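Local atomic coordinates of taurocyamine kinase (PDB entry 4WOE), a protein that catalyses the reversible, magnesium-dependent transfer of phosphate between ATP and taurocyamine, giving phosphotaurocyamine and ADP. Residues A[182-187]-A[216-221]; A[276-281]-A[333-338]; A[280-285]-A[344-349]. The protein carries 4 engineered substitutions. All coordinates share one frame; numbering follows the deposited sequence.

Contact 1 of 3, residues A[182-187]-A[216-221]; sequences HFLFRN and LVWINE. With ADP (adenosine-5'-diphosphate), chain C.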
loop_
_atom_site.group_PDB
_atom_site.type_symbol
_atom_site.label_atom_id
_atom_site.label_comp_id
_atom_site.label_asym_id
_atom_site.label_seq_id
_atom_site.Cartn_x
_atom_site.Cartn_y
_atom_site.Cartn_z
ATOM N N HIS A 182 -24.653 -3.474 16.199
ATOM C CA HIS A 182 -24.383 -2.703 14.979
ATOM C C HIS A 182 -25.572 -1.845 14.543
ATOM O O HIS A 182 -25.722 -1.527 13.363
ATOM C CB HIS A 182 -23.946 -3.635 13.836
ATOM C CG HIS A 182 -22.785 -4.512 14.191
ATOM N ND1 HIS A 182 -21.475 -4.119 14.019
ATOM C CD2 HIS A 182 -22.738 -5.757 14.727
ATOM C CE1 HIS A 182 -20.670 -5.085 14.428
ATOM N NE2 HIS A 182 -21.410 -6.090 14.861
ATOM N N PHE A 183 -26.408 -1.464 15.504
ATOM C CA PHE A 183 -27.580 -0.642 15.225
ATOM C C PHE A 183 -27.331 0.840 15.501
ATOM O O PHE A 183 -27.923 1.701 14.852
ATOM C CB PHE A 183 -28.780 -1.105 16.058
ATOM C CG PHE A 183 -29.595 -2.205 15.425
ATOM C CD1 PHE A 183 -30.964 -2.049 15.239
ATOM C CD2 PHE A 183 -29.005 -3.405 15.045
ATOM C CE1 PHE A 183 -31.728 -3.061 14.675
ATOM C CE2 PHE A 183 -29.763 -4.425 14.478
ATOM C CZ PHE A 183 -31.126 -4.253 14.291
ATOM N N LEU A 184 -26.472 1.140 16.471
ATOM C CA LEU A 184 -26.304 2.517 16.931
ATOM C C LEU A 184 -24.867 3.033 16.815
ATOM O O LEU A 184 -23.906 2.269 16.994
ATOM C CB LEU A 184 -26.771 2.636 18.381
ATOM C CG LEU A 184 -26.819 4.047 18.959
ATOM C CD1 LEU A 184 -27.763 4.912 18.133
ATOM C CD2 LEU A 184 -27.278 3.976 20.399
ATOM N N PHE A 185 -24.734 4.328 16.510
ATOM C CA PHE A 185 -23.444 5.031 16.589
ATOM C C PHE A 185 -22.825 4.951 17.994
ATOM O O PHE A 185 -23.526 4.715 18.981
ATOM C CB PHE A 185 -23.611 6.507 16.197
ATOM C CG PHE A 185 -24.847 7.150 16.765
ATOM C CD1 PHE A 185 -25.954 7.381 15.962
ATOM C CD2 PHE A 185 -24.908 7.511 18.104
ATOM C CE1 PHE A 185 -27.094 7.958 16.467
ATOM C CE2 PHE A 185 -26.050 8.094 18.631
ATOM C CZ PHE A 185 -27.148 8.325 17.810
ATOM N N ARG A 186 -21.519 5.190 18.080
ATOM C CA ARG A 186 -20.813 5.200 19.360
ATOM C C ARG A 186 -20.840 6.590 20.021
ATOM O O ARG A 186 -21.471 7.510 19.484
ATOM C CB ARG A 186 -19.386 4.725 19.143
ATOM C CG ARG A 186 -19.298 3.382 18.430
ATOM C CD ARG A 186 -17.856 3.000 18.245
ATOM N NE ARG A 186 -17.096 3.239 19.469
ATOM C CZ ARG A 186 -16.848 2.312 20.387
ATOM N NH1 ARG A 186 -17.289 1.070 20.217
ATOM N NH2 ARG A 186 -16.148 2.618 21.474
ATOM N N ASN A 187 -20.171 6.734 21.176
ATOM C CA ASN A 187 -20.135 8.007 21.940
ATOM C C ASN A 187 -18.852 8.807 21.835
ATOM O O ASN A 187 -18.760 9.927 22.346
ATOM C CB ASN A 187 -20.301 7.788 23.446
ATOM C CG ASN A 187 -21.591 7.146 23.823
ATOM O OD1 ASN A 187 -21.588 6.239 24.646
ATOM N ND2 ASN A 187 -22.705 7.616 23.266
ATOM N N LEU A 216 -33.292 1.481 9.854
ATOM C CA LEU A 216 -33.184 2.369 10.990
ATOM C C LEU A 216 -32.636 3.744 10.618
ATOM O O LEU A 216 -31.952 3.905 9.607
ATOM C CB LEU A 216 -32.333 1.703 12.080
ATOM C CG LEU A 216 -30.913 1.306 11.734
ATOM C CD1 LEU A 216 -29.989 2.226 12.467
ATOM C CD2 LEU A 216 -30.631 -0.149 12.106
ATOM N N VAL A 217 -32.965 4.736 11.438
ATOM C CA VAL A 217 -32.584 6.108 11.163
ATOM C C VAL A 217 -31.911 6.748 12.359
ATOM O O VAL A 217 -32.454 6.721 13.460
ATOM C CB VAL A 217 -33.792 6.971 10.785
ATOM C CG1 VAL A 217 -33.319 8.384 10.454
ATOM C CG2 VAL A 217 -34.554 6.356 9.606
ATOM N N TRP A 218 -30.729 7.317 12.143
ATOM C CA TRP A 218 -30.075 8.120 13.169
ATOM C C TRP A 218 -30.386 9.597 12.932
ATOM O O TRP A 218 -30.160 10.120 11.834
ATOM C CB TRP A 218 -28.561 7.919 13.164
ATOM C CG TRP A 218 -28.079 6.512 13.334
ATOM C CD1 TRP A 218 -28.808 5.427 13.741
ATOM C CD2 TRP A 218 -26.751 6.034 13.083
ATOM N NE1 TRP A 218 -28.008 4.309 13.763
ATOM C CE2 TRP A 218 -26.741 4.655 13.364
ATOM C CE3 TRP A 218 -25.565 6.643 12.650
ATOM C CZ2 TRP A 218 -25.595 3.871 13.223
ATOM C CZ3 TRP A 218 -24.425 5.864 12.517
ATOM C CH2 TRP A 218 -24.447 4.496 12.804
ATOM N N ILE A 219 -30.876 10.267 13.967
ATOM C CA ILE A 219 -31.216 11.675 13.883
ATOM C C ILE A 219 -30.170 12.536 14.583
ATOM O O ILE A 219 -29.891 12.332 15.780
ATOM C CB ILE A 219 -32.599 11.961 14.511
ATOM C CG1 ILE A 219 -33.671 11.083 13.856
ATOM C CG2 ILE A 219 -32.930 13.449 14.419
ATOM C CD1 ILE A 219 -35.083 11.425 14.263
ATOM N N ASN A 220 -29.600 13.487 13.837
ATOM C CA ASN A 220 -28.667 14.487 14.381
ATOM C C ASN A 220 -27.396 13.951 15.045
ATOM O O ASN A 220 -26.829 14.574 15.949
ATOM C CB ASN A 220 -29.406 15.398 15.367
ATOM C CG ASN A 220 -30.195 16.467 14.653
ATOM O OD1 ASN A 220 -29.773 16.925 13.588
ATOM N ND2 ASN A 220 -31.357 16.853 15.204
ATOM N N GLU A 221 -26.921 12.809 14.580
ATOM C CA GLU A 221 -25.588 12.402 14.953
ATOM C C GLU A 221 -24.616 13.069 13.965
ATOM O O GLU A 221 -24.424 14.291 14.011
ATOM C CB GLU A 221 -25.476 10.882 14.957
ATOM C CG GLU A 221 -24.239 10.366 15.650
ATOM C CD GLU A 221 -23.309 9.683 14.688
ATOM O OE1 GLU A 221 -23.758 9.403 13.551
ATOM O OE2 GLU A 221 -22.137 9.445 15.067
HETATM P PB ADP C . -21.057 4.316 8.398
HETATM O O1B ADP C . -19.985 5.371 8.250
HETATM O O2B ADP C . -21.997 4.547 9.574
HETATM O O3B ADP C . -21.740 3.927 7.092
HETATM P PA ADP C . -19.234 2.814 10.071
HETATM O O1A ADP C . -19.163 4.098 10.857
HETATM O O2A ADP C . -17.978 2.175 9.528
HETATM O O3A ADP C . -20.245 2.972 8.816
HETATM O "O5'" ADP C . -20.019 1.733 10.961
HETATM C "C5'" ADP C . -20.813 2.073 12.100
HETATM C "C4'" ADP C . -21.577 0.821 12.510
HETATM O "O4'" ADP C . -22.165 0.196 11.353
HETATM C "C3'" ADP C . -20.654 -0.219 13.127
HETATM O "O3'" ADP C . -21.373 -0.889 14.171
HETATM C "C2'" ADP C . -20.441 -1.224 12.018
HETATM O "O2'" ADP C . -20.124 -2.525 12.509
HETATM C "C1'" ADP C . -21.798 -1.195 11.344
HETATM N N9 ADP C . -21.740 -1.814 9.995
HETATM C C8 ADP C . -21.181 -1.295 8.876
HETATM N N7 ADP C . -21.316 -2.148 7.820
HETATM C C5 ADP C . -21.968 -3.238 8.270
HETATM C C6 ADP C . -22.437 -4.518 7.679
HETATM N N6 ADP C . -22.213 -4.788 6.364
HETATM N N1 ADP C . -23.091 -5.388 8.491
HETATM C C2 ADP C . -23.300 -5.110 9.797
HETATM N N3 ADP C . -22.907 -3.968 10.394
HETATM C C4 ADP C . -22.242 -3.016 9.698
HETATM O O HOH W 1 -20.864 9.730 17.545
#
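The ring of Phe185 is enclosed on both faces and wedged at its rim: CG of Glu221 lies over one face, CD1 of Leu184 over the centre of the opposite face, and the indole of Trp218 meets its edge. That edge points into the face of the indole, a T-shaped pair with planes at 87° and Phe185 CD1 3.3 Å from Trp218 CD2. Phe185 CB adds a CH-pi contact over the six-membered ring of the indole. On the Glu221 side the carboxylate lies almost parallel to the phenyl plane, 7° apart, while CG stands 3.6 Å from the Phe185 ring centroid. Phe185 CG is held between its own N and carbonyl carbon, which aims the ring at the strand.

At the indole edge, Trp218 NE1 donates to Phe183 O over 2.8 Å, with 150° at the hydrogen. The acceptor sits near the ring plane and the donor in the carbonyl plane, a geometry that, with Phe185 against one face, would restrict rotation of the indole. Together these contacts fasten the loop after helix 172-180 to strand 215-219 of the antiparallel sheet in the phosphagen kinase catalytic domain. Where that helix ends, His182 closes a Schellman motif with positive phi, and its ND1 is hydrogen-bonded to ADP O2' at 2.6 Å. Further along the loop, water 1 donates to both Arg186 O and Glu221 OE2. At the other end of the contact, Leu216 CD2 makes an off-centre CH-pi approach to the Phe183 ring, coming within 3.7 Å of Phe183 CD1.

Contact 2 of 3, residues A[276-281]-A[333-338]; sequences LRASVH and DAVTEM. With ADP (adenosine-5'-diphosphate), chain C.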
loop_
_atom_site.group_PDB
_atom_site.type_symbol
_atom_site.label_atom_id
_atom_site.label_comp_id
_atom_site.label_asym_id
_atom_site.label_seq_id
_atom_site.Cartn_x
_atom_site.Cartn_y
_atom_site.Cartn_z
ATOM N N LEU A 276 -23.833 7.502 -0.487
ATOM C CA LEU A 276 -24.178 6.087 -0.369
ATOM C C LEU A 276 -22.968 5.192 -0.042
ATOM O O LEU A 276 -21.946 5.206 -0.732
ATOM C CB LEU A 276 -24.850 5.620 -1.665
ATOM C CG LEU A 276 -25.712 4.353 -1.696
ATOM C CD1 LEU A 276 -26.752 4.451 -2.794
ATOM C CD2 LEU A 276 -24.850 3.152 -1.938
ATOM N N ARG A 277 -23.102 4.398 1.013
ATOM C CA ARG A 277 -22.087 3.414 1.349
ATOM C C ARG A 277 -22.746 2.057 1.506
ATOM O O ARG A 277 -23.446 1.815 2.484
ATOM C CB ARG A 277 -21.343 3.813 2.631
ATOM C CG ARG A 277 -20.131 2.944 2.943
ATOM C CD ARG A 277 -19.380 3.444 4.181
ATOM N NE ARG A 277 -19.732 2.713 5.389
ATOM C CZ ARG A 277 -19.260 1.502 5.689
ATOM N NH1 ARG A 277 -19.629 0.908 6.817
ATOM N NH2 ARG A 277 -18.417 0.884 4.864
ATOM N N ALA A 278 -22.553 1.190 0.519
ATOM C CA ALA A 278 -23.049 -0.185 0.580
ATOM C C ALA A 278 -21.934 -1.126 1.061
ATOM O O ALA A 278 -20.844 -1.163 0.488
ATOM C CB ALA A 278 -23.571 -0.623 -0.775
ATOM N N SER A 279 -22.197 -1.882 2.118
ATOM C CA SER A 279 -21.137 -2.681 2.718
ATOM C C SER A 279 -21.554 -4.093 3.084
ATOM O O SER A 279 -22.736 -4.375 3.335
ATOM C CB SER A 279 -20.614 -1.998 3.978
ATOM O OG SER A 279 -21.569 -2.121 5.013
ATOM N N VAL A 280 -20.555 -4.969 3.116
ATOM C CA VAL A 280 -20.670 -6.275 3.748
ATOM C C VAL A 280 -19.671 -6.368 4.883
ATOM O O VAL A 280 -18.654 -5.668 4.873
ATOM C CB VAL A 280 -20.394 -7.437 2.767
ATOM C CG1 VAL A 280 -21.418 -7.454 1.659
ATOM C CG2 VAL A 280 -18.961 -7.340 2.207
ATOM N N HIS A 281 -19.969 -7.219 5.859
ATOM C CA HIS A 281 -18.943 -7.750 6.752
ATOM C C HIS A 281 -18.593 -9.156 6.274
ATOM O O HIS A 281 -19.436 -10.063 6.321
ATOM C CB HIS A 281 -19.408 -7.778 8.209
ATOM C CG HIS A 281 -19.293 -6.460 8.909
ATOM N ND1 HIS A 281 -19.442 -6.332 10.275
ATOM C CD2 HIS A 281 -19.049 -5.214 8.440
ATOM C CE1 HIS A 281 -19.293 -5.062 10.617
ATOM N NE2 HIS A 281 -19.058 -4.362 9.523
ATOM N N ASP A 333 -25.058 3.452 -9.883
ATOM C CA ASP A 333 -23.647 3.243 -10.205
ATOM C C ASP A 333 -22.892 2.769 -8.970
ATOM O O ASP A 333 -22.098 1.838 -9.051
ATOM C CB ASP A 333 -22.984 4.516 -10.737
ATOM C CG ASP A 333 -23.577 4.988 -12.043
ATOM O OD1 ASP A 333 -24.139 4.155 -12.791
ATOM O OD2 ASP A 333 -23.481 6.202 -12.322
ATOM N N ALA A 334 -23.160 3.411 -7.832
ATOM C CA ALA A 334 -22.421 3.153 -6.608
ATOM C C ALA A 334 -22.630 1.723 -6.101
ATOM O O ALA A 334 -21.662 1.036 -5.757
ATOM C CB ALA A 334 -22.809 4.161 -5.527
ATOM N N VAL A 335 -23.881 1.276 -6.056
ATOM C CA VAL A 335 -24.169 -0.024 -5.471
ATOM C C VAL A 335 -23.786 -1.126 -6.472
ATOM O O VAL A 335 -23.436 -2.227 -6.078
ATOM C CB VAL A 335 -25.653 -0.144 -5.024
ATOM C CG1 VAL A 335 -26.607 -0.222 -6.221
ATOM C CG2 VAL A 335 -25.829 -1.346 -4.111
ATOM N N THR A 336 -23.803 -0.797 -7.759
ATOM C CA THR A 336 -23.327 -1.699 -8.799
ATOM C C THR A 336 -21.816 -1.930 -8.685
ATOM O O THR A 336 -21.345 -3.074 -8.795
ATOM C CB THR A 336 -23.650 -1.159 -10.206
ATOM O OG1 THR A 336 -25.065 -1.020 -10.353
ATOM C CG2 THR A 336 -23.118 -2.093 -11.290
ATOM N N GLU A 337 -21.062 -0.852 -8.462
ATOM C CA GLU A 337 -19.614 -0.970 -8.261
ATOM C C GLU A 337 -19.299 -1.754 -6.983
ATOM O O GLU A 337 -18.412 -2.627 -6.965
ATOM C CB GLU A 337 -18.944 0.402 -8.202
ATOM C CG GLU A 337 -18.846 1.076 -9.538
ATOM C CD GLU A 337 -17.904 2.259 -9.525
ATOM O OE1 GLU A 337 -17.336 2.577 -8.443
ATOM O OE2 GLU A 337 -17.735 2.861 -10.607
ATOM N N MET A 338 -20.020 -1.424 -5.916
ATOM C CA MET A 338 -19.908 -2.201 -4.692
ATOM C C MET A 338 -20.118 -3.685 -4.983
ATOM O O MET A 338 -19.331 -4.526 -4.551
ATOM C CB MET A 338 -20.919 -1.738 -3.646
ATOM C CG MET A 338 -20.863 -2.551 -2.356
ATOM S SD MET A 338 -22.021 -3.918 -2.378
ATOM C CE MET A 338 -21.994 -4.456 -0.650
HETATM P PB ADP C . -21.057 4.316 8.398
HETATM O O1B ADP C . -19.985 5.371 8.250
HETATM O O2B ADP C . -21.997 4.547 9.574
HETATM O O3B ADP C . -21.740 3.927 7.092
HETATM P PA ADP C . -19.234 2.814 10.071
HETATM O O1A ADP C . -19.163 4.098 10.857
HETATM O O2A ADP C . -17.978 2.175 9.528
HETATM O O3A ADP C . -20.245 2.972 8.816
HETATM O "O5'" ADP C . -20.019 1.733 10.961
HETATM C "C5'" ADP C . -20.813 2.073 12.100
HETATM C "C4'" ADP C . -21.577 0.821 12.510
HETATM O "O4'" ADP C . -22.165 0.196 11.353
HETATM C "C3'" ADP C . -20.654 -0.219 13.127
HETATM O "O3'" ADP C . -21.373 -0.889 14.171
HETATM C "C2'" ADP C . -20.441 -1.224 12.018
HETATM O "O2'" ADP C . -20.124 -2.525 12.509
HETATM C "C1'" ADP C . -21.798 -1.195 11.344
HETATM N N9 ADP C . -21.740 -1.814 9.995
HETATM C C8 ADP C . -21.181 -1.295 8.876
HETATM N N7 ADP C . -21.316 -2.148 7.820
HETATM C C5 ADP C . -21.968 -3.238 8.270
HETATM C C6 ADP C . -22.437 -4.518 7.679
HETATM N N6 ADP C . -22.213 -4.788 6.364
HETATM N N1 ADP C . -23.091 -5.388 8.491
HETATM C C2 ADP C . -23.300 -5.110 9.797
HETATM N N3 ADP C . -22.907 -3.968 10.394
HETATM C C4 ADP C . -22.242 -3.016 9.698
#
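Met338 loses the most surface here, followed by Ala278 and Leu276; their side chains meet the other segment through carbon atoms. From helix 331-355, Met338 lays its chain against strand 277-283: its CG is 3.7 Å from Ala278 CB and also lies against the carbonyl oxygen of Ala278. With CG anti to the backbone N and a bend at chi2 of -93°, the chain runs on along the strand, carrying CE to 3.8 Å from Val280 CG1. Ala278 CB, directed at the helix, is met on a second flank by Val335 CG2 at 4.1 Å. Leu276, just ahead of the strand, extends the seam, placing CD2 4.3 Å from Ala334 CB. The axes of 277-281 and 333-338 approach to 8.4 Å, with 21° between their N-to-C directions, and Met338 serves both Ala278 and Val280.

The intervening residues turn the other way, to ADP. Arg277 NE donates nearly straight (173°) to ADP O3B at 2.9 Å, and Ser279 OG donates to ADP N7 at 2.8 Å. The chemistry is thus divided by strand alternation: hydrocarbon and thioether contacts seat the strand on the helix, while its polar side chains hold phosphate and adenine.

Contact 3 of 3, residues A[280-285]-A[344-349]; sequences VHAKIP and ALLELE. With ADP (adenosine-5'-diphosphate), chain C.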
loop_
_atom_site.group_PDB
_atom_site.type_symbol
_atom_site.label_atom_id
_atom_site.label_comp_id
_atom_site.label_asym_id
_atom_site.label_seq_id
_atom_site.Cartn_x
_atom_site.Cartn_y
_atom_site.Cartn_z
ATOM N N VAL A 280 -20.555 -4.969 3.116
ATOM C CA VAL A 280 -20.670 -6.275 3.748
ATOM C C VAL A 280 -19.671 -6.368 4.883
ATOM O O VAL A 280 -18.654 -5.668 4.873
ATOM C CB VAL A 280 -20.394 -7.437 2.767
ATOM C CG1 VAL A 280 -21.418 -7.454 1.659
ATOM C CG2 VAL A 280 -18.961 -7.340 2.207
ATOM N N HIS A 281 -19.969 -7.219 5.859
ATOM C CA HIS A 281 -18.943 -7.750 6.752
ATOM C C HIS A 281 -18.593 -9.156 6.274
ATOM O O HIS A 281 -19.436 -10.063 6.321
ATOM C CB HIS A 281 -19.408 -7.778 8.209
ATOM C CG HIS A 281 -19.293 -6.460 8.909
ATOM N ND1 HIS A 281 -19.442 -6.332 10.275
ATOM C CD2 HIS A 281 -19.049 -5.214 8.440
ATOM C CE1 HIS A 281 -19.293 -5.062 10.617
ATOM N NE2 HIS A 281 -19.058 -4.362 9.523
ATOM N N ALA A 282 -17.367 -9.343 5.795
ATOM C CA ALA A 282 -16.988 -10.615 5.204
ATOM C C ALA A 282 -15.733 -11.235 5.859
ATOM O O ALA A 282 -14.857 -10.509 6.370
ATOM C CB ALA A 282 -16.774 -10.436 3.704
ATOM N N LYS A 283 -15.671 -12.576 5.850
ATOM C CA LYS A 283 -14.495 -13.319 6.318
ATOM C C LYS A 283 -13.492 -13.478 5.189
ATOM O O LYS A 283 -13.651 -14.344 4.328
ATOM C CB LYS A 283 -14.866 -14.713 6.841
ATOM C CG LYS A 283 -16.083 -14.772 7.717
ATOM C CD LYS A 283 -16.847 -16.075 7.473
ATOM C CE LYS A 283 -18.106 -16.144 8.326
ATOM N NZ LYS A 283 -17.786 -15.879 9.768
ATOM N N ILE A 284 -12.457 -12.652 5.187
ATOM C CA ILE A 284 -11.461 -12.734 4.124
ATOM C C ILE A 284 -10.008 -12.750 4.630
ATOM O O ILE A 284 -9.174 -11.989 4.138
ATOM C CB ILE A 284 -11.642 -11.554 3.124
ATOM C CG1 ILE A 284 -11.580 -10.201 3.847
ATOM C CG2 ILE A 284 -12.968 -11.686 2.353
ATOM C CD1 ILE A 284 -11.272 -9.050 2.922
ATOM N N PRO A 285 -9.694 -13.631 5.600
ATOM C CA PRO A 285 -8.340 -13.612 6.177
ATOM C C PRO A 285 -7.189 -13.775 5.165
ATOM O O PRO A 285 -6.170 -13.103 5.328
ATOM C CB PRO A 285 -8.362 -14.791 7.154
ATOM C CG PRO A 285 -9.412 -15.708 6.604
ATOM C CD PRO A 285 -10.468 -14.800 6.060
ATOM N N ALA A 344 -15.926 -9.816 -6.834
ATOM C CA ALA A 344 -14.567 -10.133 -7.302
ATOM C C ALA A 344 -13.625 -10.414 -6.142
ATOM O O ALA A 344 -12.816 -11.325 -6.219
ATOM C CB ALA A 344 -14.011 -9.012 -8.162
ATOM N N LEU A 345 -13.741 -9.650 -5.062
ATOM C CA LEU A 345 -12.869 -9.854 -3.908
ATOM C C LEU A 345 -13.203 -11.172 -3.209
ATOM O O LEU A 345 -12.298 -11.903 -2.796
ATOM C CB LEU A 345 -12.976 -8.681 -2.922
ATOM C CG LEU A 345 -12.410 -7.350 -3.418
ATOM C CD1 LEU A 345 -12.643 -6.221 -2.396
ATOM C CD2 LEU A 345 -10.921 -7.510 -3.741
ATOM N N LEU A 346 -14.498 -11.459 -3.077
ATOM C CA LEU A 346 -14.964 -12.661 -2.404
ATOM C C LEU A 346 -14.553 -13.899 -3.194
ATOM O O LEU A 346 -14.060 -14.870 -2.623
ATOM C CB LEU A 346 -16.486 -12.629 -2.224
ATOM C CG LEU A 346 -17.085 -11.592 -1.270
ATOM C CD1 LEU A 346 -18.615 -11.677 -1.244
ATOM C CD2 LEU A 346 -16.503 -11.704 0.142
ATOM N N GLU A 347 -14.731 -13.839 -4.512
ATOM C CA GLU A 347 -14.292 -14.911 -5.406
ATOM C C GLU A 347 -12.784 -15.134 -5.292
ATOM O O GLU A 347 -12.320 -16.267 -5.323
ATOM C CB GLU A 347 -14.662 -14.599 -6.860
ATOM C CG GLU A 347 -16.134 -14.661 -7.170
ATOM C CD GLU A 347 -16.441 -14.138 -8.559
ATOM O OE1 GLU A 347 -15.561 -13.477 -9.149
ATOM O OE2 GLU A 347 -17.555 -14.376 -9.061
ATOM N N LEU A 348 -12.028 -14.047 -5.158
ATOM C CA LEU A 348 -10.583 -14.152 -5.017
ATOM C C LEU A 348 -10.221 -14.842 -3.697
ATOM O O LEU A 348 -9.258 -15.612 -3.649
ATOM C CB LEU A 348 -9.936 -12.769 -5.107
ATOM C CG LEU A 348 -8.404 -12.698 -5.007
ATOM C CD1 LEU A 348 -7.735 -13.717 -5.919
ATOM C CD2 LEU A 348 -7.936 -11.303 -5.348
ATOM N N GLU A 349 -11.000 -14.591 -2.639
ATOM C CA GLU A 349 -10.786 -15.275 -1.365
ATOM C C GLU A 349 -11.066 -16.777 -1.469
ATOM O O GLU A 349 -10.326 -17.577 -0.902
ATOM C CB GLU A 349 -11.651 -14.671 -0.257
ATOM C CG GLU A 349 -11.565 -15.413 1.081
ATOM C CD GLU A 349 -10.263 -15.166 1.855
ATOM O OE1 GLU A 349 -9.413 -14.356 1.409
ATOM O OE2 GLU A 349 -10.097 -15.790 2.930
HETATM P PB ADP C . -21.057 4.316 8.398
HETATM O O1B ADP C . -19.985 5.371 8.250
HETATM O O2B ADP C . -21.997 4.547 9.574
HETATM O O3B ADP C . -21.740 3.927 7.092
HETATM P PA ADP C . -19.234 2.814 10.071
HETATM O O1A ADP C . -19.163 4.098 10.857
HETATM O O2A ADP C . -17.978 2.175 9.528
HETATM O O3A ADP C . -20.245 2.972 8.816
HETATM O "O5'" ADP C . -20.019 1.733 10.961
HETATM C "C5'" ADP C . -20.813 2.073 12.100
HETATM C "C4'" ADP C . -21.577 0.821 12.510
HETATM O "O4'" ADP C . -22.165 0.196 11.353
HETATM C "C3'" ADP C . -20.654 -0.219 13.127
HETATM O "O3'" ADP C . -21.373 -0.889 14.171
HETATM C "C2'" ADP C . -20.441 -1.224 12.018
HETATM O "O2'" ADP C . -20.124 -2.525 12.509
HETATM C "C1'" ADP C . -21.798 -1.195 11.344
HETATM N N9 ADP C . -21.740 -1.814 9.995
HETATM C C8 ADP C . -21.181 -1.295 8.876
HETATM N N7 ADP C . -21.316 -2.148 7.820
HETATM C C5 ADP C . -21.968 -3.238 8.270
HETATM C C6 ADP C . -22.437 -4.518 7.679
HETATM N N6 ADP C . -22.213 -4.788 6.364
HETATM N N1 ADP C . -23.091 -5.388 8.491
HETATM C C2 ADP C . -23.300 -5.110 9.797
HETATM N N3 ADP C . -22.907 -3.968 10.394
HETATM C C4 ADP C . -22.242 -3.016 9.698
HETATM O O HOH W 2 -12.068 -17.285 3.658
#
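Glu349 OE2, lying against Ile284 and Pro285, accepts from three donors: the backbone N of Met286, NE2 of Gln353, and water 2, which is 2.6 Å from OE2. The second carboxylate oxygen, OE1, takes the backbone N of Leu287. The same water turns its other hydrogen to Lys283 O, but that bond is weak at 3.4 Å. Glu349 CG is anti to the backbone N (chi1 175°) and the chain then bends at chi2 (75°), folding the carboxylate back over the backbone where strand 277-283 gives way to helix 285-289. There Glu349 CD comes to 3.5 Å from Ile284 CA, and OE2 to 3.3 Å from Pro285 CD. Pro285 N, 3.5 Å from Glu349 OE2, has no hydrogen to share.

Nearer the middle of the strand the contact becomes hydrocarbon. Leu346 sends CD2 to the strand, 3.8 Å from Ala282 CB and 4.2 Å from Ile284 CG2, so a single methyl touches both residues. The Leu346 and Ile284 side chains cross at about a right angle. Ile284 CG2 also approaches Glu349 CB, at the border of this apolar patch. The arrangement joins the later part of helix 331-355 to the end of the strand whose earlier residues line the nucleotide site.

Since the two backbone amides bound by Glu349 stand at the beginning of helix 285-289, the carboxylate caps off the approach to that helix's N-terminal end, a placement that would probably stabilise its negative charge.

All three contacts belong to one catalytic domain and reach the same antiparallel sheet through two strands, 215-219 for contact 1 and 277-283 for contacts 2 and 3. Contacts 2 and 3 also share helix 331-355, following one another along both elements with centres about 14 Å apart; contact 1 joins a loop to its strand. Contact 2 is wholly buried and apolar between its side chains, whereas contact 3 combines a buried hydrocarbon patch with a buried but water-bound carboxylate, bordered by exposed Lys283 and Pro285. Contact 1, mostly buried, relies on aromatic faces and one indole bond. Contact 1 meets contacts 2 and 3 beside ADP through their shared His281: His182 CE1 lies 4.1 Å from His281 CE1, their rings edge-to-face.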